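Local coordinates for epsin 1 (Danio rerio, PDB 5LP0), which probably binds membranes rich in phosphatidylinositol 4,5-bisphosphate, bends them and helps clathrin-coated invaginations form in receptor-mediated endocytosis, at residues 89-94 and 120-125. Numbering follows the deposited sequence.
Sequences YAVQTL and TLLKDE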
ATOM      1  N   TYR A  89     -11.904  -1.984   7.246  1.00  7.52           N
ATOM      2  CA  TYR A  89     -12.967  -1.292   6.528  1.00  6.99           C
ATOM      3  C   TYR A  89     -12.400  -0.352   5.463  1.00  6.67           C
ATOM      4  O   TYR A  89     -13.000  -0.173   4.416  1.00  8.47           O
ATOM      5  CB  TYR A  89     -13.872  -0.487   7.482  1.00  7.33           C
ATOM      6  CG  TYR A  89     -14.486  -1.263   8.628  1.00  9.23           C
ATOM      7  CD1 TYR A  89     -15.001  -2.526   8.444  1.00 11.10           C
ATOM      8  CD2 TYR A  89     -14.602  -0.689   9.887  1.00  9.37           C
ATOM      9  CE1 TYR A  89     -15.576  -3.230   9.505  1.00 11.76           C
ATOM     10  CE2 TYR A  89     -15.178  -1.380  10.956  1.00 10.43           C
ATOM     11  CZ  TYR A  89     -15.661  -2.643  10.756  1.00 13.27           C
ATOM     12  OH  TYR A  89     -16.237  -3.330  11.805  1.00 19.56           O
ATOM     13  N   ALA A  90     -11.251   0.267   5.746  1.00  6.21           N
ATOM     14  CA  ALA A  90     -10.592   1.181   4.820  1.00  6.22           C
ATOM     15  C   ALA A  90     -10.097   0.470   3.560  1.00  6.78           C
ATOM     16  O   ALA A  90      -9.911   1.095   2.526  1.00  6.57           O
ATOM     17  CB  ALA A  90      -9.432   1.889   5.507  1.00  7.10           C
ATOM     18  N   VAL A  91      -9.904  -0.846   3.638  1.00  7.44           N
ATOM     19  CA  VAL A  91      -9.618  -1.627   2.433  1.00  7.40           C
ATOM     20  C   VAL A  91     -10.926  -2.151   1.793  1.00  6.33           C
ATOM     21  O   VAL A  91     -11.122  -2.048   0.586  1.00  7.92           O
ATOM     22  CB  VAL A  91      -8.668  -2.791   2.732  1.00  9.22           C
ATOM     23  CG1 VAL A  91      -8.278  -3.512   1.432  1.00 10.12           C
ATOM     24  CG2 VAL A  91      -7.438  -2.292   3.458  1.00 10.26           C
ATOM     25  N   GLN A  92     -11.834  -2.669   2.611  1.00  7.30           N
ATOM     26  CA  GLN A  92     -13.102  -3.218   2.111  1.00  6.35           C
ATOM     27  C   GLN A  92     -13.902  -2.199   1.307  1.00  7.70           C
ATOM     28  O   GLN A  92     -14.515  -2.540   0.311  1.00  8.59           O
ATOM     29  CB  GLN A  92     -13.952  -3.736   3.277  1.00 11.82           C
ATOM     30  CG  GLN A  92     -13.420  -4.999   3.875  1.00 16.30           C
ATOM     31  CD  GLN A  92     -14.176  -5.427   5.110  1.00 22.22           C
ATOM     32  OE1 GLN A  92     -14.890  -4.631   5.717  1.00 24.03           O
ATOM     33  NE2 GLN A  92     -14.028  -6.694   5.484  1.00 26.04           N
ATOM     34  N   THR A  93     -13.874  -0.935   1.720  1.00  6.56           N
ATOM     35  CA  THR A  93     -14.652   0.085   1.045  1.00  6.40           C
ATOM     36  C   THR A  93     -14.208   0.216  -0.404  1.00  8.01           C
ATOM     37  O   THR A  93     -14.996   0.632  -1.252  1.00  8.51           O
ATOM     38  CB  THR A  93     -14.556   1.423   1.771  1.00  6.92           C
ATOM     39  OG1 THR A  93     -15.476   2.331   1.198  1.00 11.12           O
ATOM     40  CG2 THR A  93     -13.149   2.050   1.717  1.00  8.29           C
ATOM     41  N   LEU A  94     -12.959  -0.139  -0.679  1.00  6.88           N
ATOM     42  CA  LEU A  94     -12.399   0.033  -2.011  1.00  6.93           C
ATOM     43  C   LEU A  94     -12.939  -0.973  -3.033  1.00  9.05           C
ATOM     44  O   LEU A  94     -12.770  -0.787  -4.240  1.00  9.98           O
ATOM     45  CB  LEU A  94     -10.881  -0.020  -1.964  1.00  9.55           C
ATOM     46  CG  LEU A  94     -10.260   1.054  -1.055  1.00  8.42           C
ATOM     47  CD1 LEU A  94      -8.724   0.895  -1.000  1.00  8.29           C
ATOM     48  CD2 LEU A  94     -10.645   2.459  -1.484  1.00  7.98           C
ATOM     49  N   THR A 120      -9.038 -10.590   0.989  1.00 10.54           N
ATOM     50  CA  THR A 120      -8.954 -12.042   1.246  1.00 11.28           C
ATOM     51  C   THR A 120      -7.606 -12.433   1.865  1.00  9.18           C
ATOM     52  O   THR A 120      -7.552 -13.282   2.767  1.00 12.28           O
ATOM     53  CB  THR A 120      -9.255 -12.925   0.014  1.00 15.66           C
ATOM     54  OG1 THR A 120      -8.209 -12.810  -0.942  1.00 16.23           O
ATOM     55  CG2 THR A 120     -10.571 -12.550  -0.624  1.00 16.78           C
ATOM     56  N   LEU A 121      -6.530 -11.800   1.409  1.00 10.06           N
ATOM     57  CA  LEU A 121      -5.223 -12.030   2.014  1.00 11.08           C
ATOM     58  C   LEU A 121      -5.209 -11.653   3.498  1.00 10.37           C
ATOM     59  O   LEU A 121      -4.762 -12.432   4.341  1.00 13.37           O
ATOM     60  CB  LEU A 121      -4.168 -11.218   1.294  1.00  9.55           C
ATOM     61  CG  LEU A 121      -2.806 -11.207   1.984  1.00 10.34           C
ATOM     62  CD1 LEU A 121      -2.234 -12.621   2.119  1.00 13.01           C
ATOM     63  CD2 LEU A 121      -1.917 -10.319   1.182  1.00 12.00           C
ATOM     64  N   LEU A 122      -5.674 -10.445   3.819  1.00 10.31           N
ATOM     65  CA  LEU A 122      -5.623  -9.946   5.192  1.00  9.57           C
ATOM     66  C   LEU A 122      -6.449 -10.795   6.166  1.00 12.55           C
ATOM     67  O   LEU A 122      -6.109 -10.901   7.344  1.00 15.84           O
ATOM     68  CB  LEU A 122      -6.071  -8.481   5.257  1.00 10.25           C
ATOM     69  CG  LEU A 122      -5.008  -7.481   4.813  1.00 10.27           C
ATOM     70  CD1 LEU A 122      -5.610  -6.118   4.572  1.00 10.82           C
ATOM     71  CD2 LEU A 122      -3.903  -7.428   5.866  1.00 11.28           C
ATOM     72  N   LYS A 123      -7.511 -11.415   5.665  1.00 12.37           N
ATOM     73  CA  LYS A 123      -8.378 -12.213   6.523  1.00 18.23           C
ATOM     74  C   LYS A 123      -7.829 -13.619   6.813  1.00 21.63           C
ATOM     75  O   LYS A 123      -8.418 -14.351   7.605  1.00 29.73           O
ATOM     76  CB  LYS A 123      -9.793 -12.286   5.928  1.00 21.46           C
ATOM     77  CG  LYS A 123     -10.544 -10.942   5.953  1.00 29.82           C
ATOM     78  CD  LYS A 123     -11.936 -11.048   5.334  1.00 34.23           C
ATOM     79  CE  LYS A 123     -12.714  -9.739   5.423  1.00 40.38           C
ATOM     80  NZ  LYS A 123     -14.015  -9.828   4.681  1.00 39.94           N
ATOM     81  N   ASP A 124      -6.699 -13.982   6.208  1.00 18.32           N
ATOM     82  CA  ASP A 124      -6.172 -15.343   6.317  1.00 16.84           C
ATOM     83  C   ASP A 124      -4.732 -15.367   6.843  1.00 18.35           C
ATOM     84  O   ASP A 124      -3.784 -15.133   6.091  1.00 15.70           O
ATOM     85  CB  ASP A 124      -6.231 -16.027   4.951  1.00 15.72           C
ATOM     86  CG  ASP A 124      -6.060 -17.513   5.048  1.00 19.96           C
ATOM     87  OD1 ASP A 124      -5.165 -17.950   5.792  1.00 20.76           O
ATOM     88  OD2 ASP A 124      -6.821 -18.243   4.383  1.00 25.48           O
ATOM     89  N   GLU A 125      -4.567 -15.667   8.130  1.00 17.82           N
ATOM     90  CA  GLU A 125      -3.257 -15.566   8.770  1.00 19.00           C
ATOM     91  C   GLU A 125      -2.264 -16.619   8.271  1.00 18.23           C
ATOM     92  O   GLU A 125      -1.055 -16.355   8.195  1.00 22.20           O
ATOM     93  CB  GLU A 125      -3.408 -15.553  10.297  1.00 23.74           C
ATOM     94  CG  GLU A 125      -4.409 -14.486  10.752  1.00 34.11           C
ATOM     95  CD  GLU A 125      -4.103 -13.889  12.118  1.00 46.99           C
ATOM     96  OE1 GLU A 125      -2.913 -13.765  12.477  1.00 53.97           O
ATOM     97  OE2 GLU A 125      -5.063 -13.527  12.831  1.00 49.30           O
TER
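Lys123 reaches from the end of helix 108-122 to the side chain of Gln92. Its CB points neither at segment 89-94 nor away from it; the extended chain brings the tip closer. CG lies beside the backbone N, opposite the carbonyl carbon (chi1 -68°). From there CG, CD and CE run out nearly straight. CB, CG and CD carry the chain across, and CE is the first atom to come near Gln92, 3.3 Å from its NE2. At the tip, Lys123 NZ lies 3.2 Å from the same Gln92 NE2. The Gln92 amide is probably turned over in the model, which would bring its oxygen to the ammonium group. The two chains cross at about a right angle. Beneath this polar pair is a small apolar contact, with Val91 CG2 4.4 Å from Leu122 CD1. Both residues are buried, and the CB of each points toward the other segment. Val91 also packs on Trp49, Leu118 and Val119, and Leu122 on Ile73. The contact between the two segments is slight: one apolar approach on the inner side and a polar pair on the outer. It joins the short helix 89-92 to the C-terminal end of helix 108-122 within the all-helical ENTH fold.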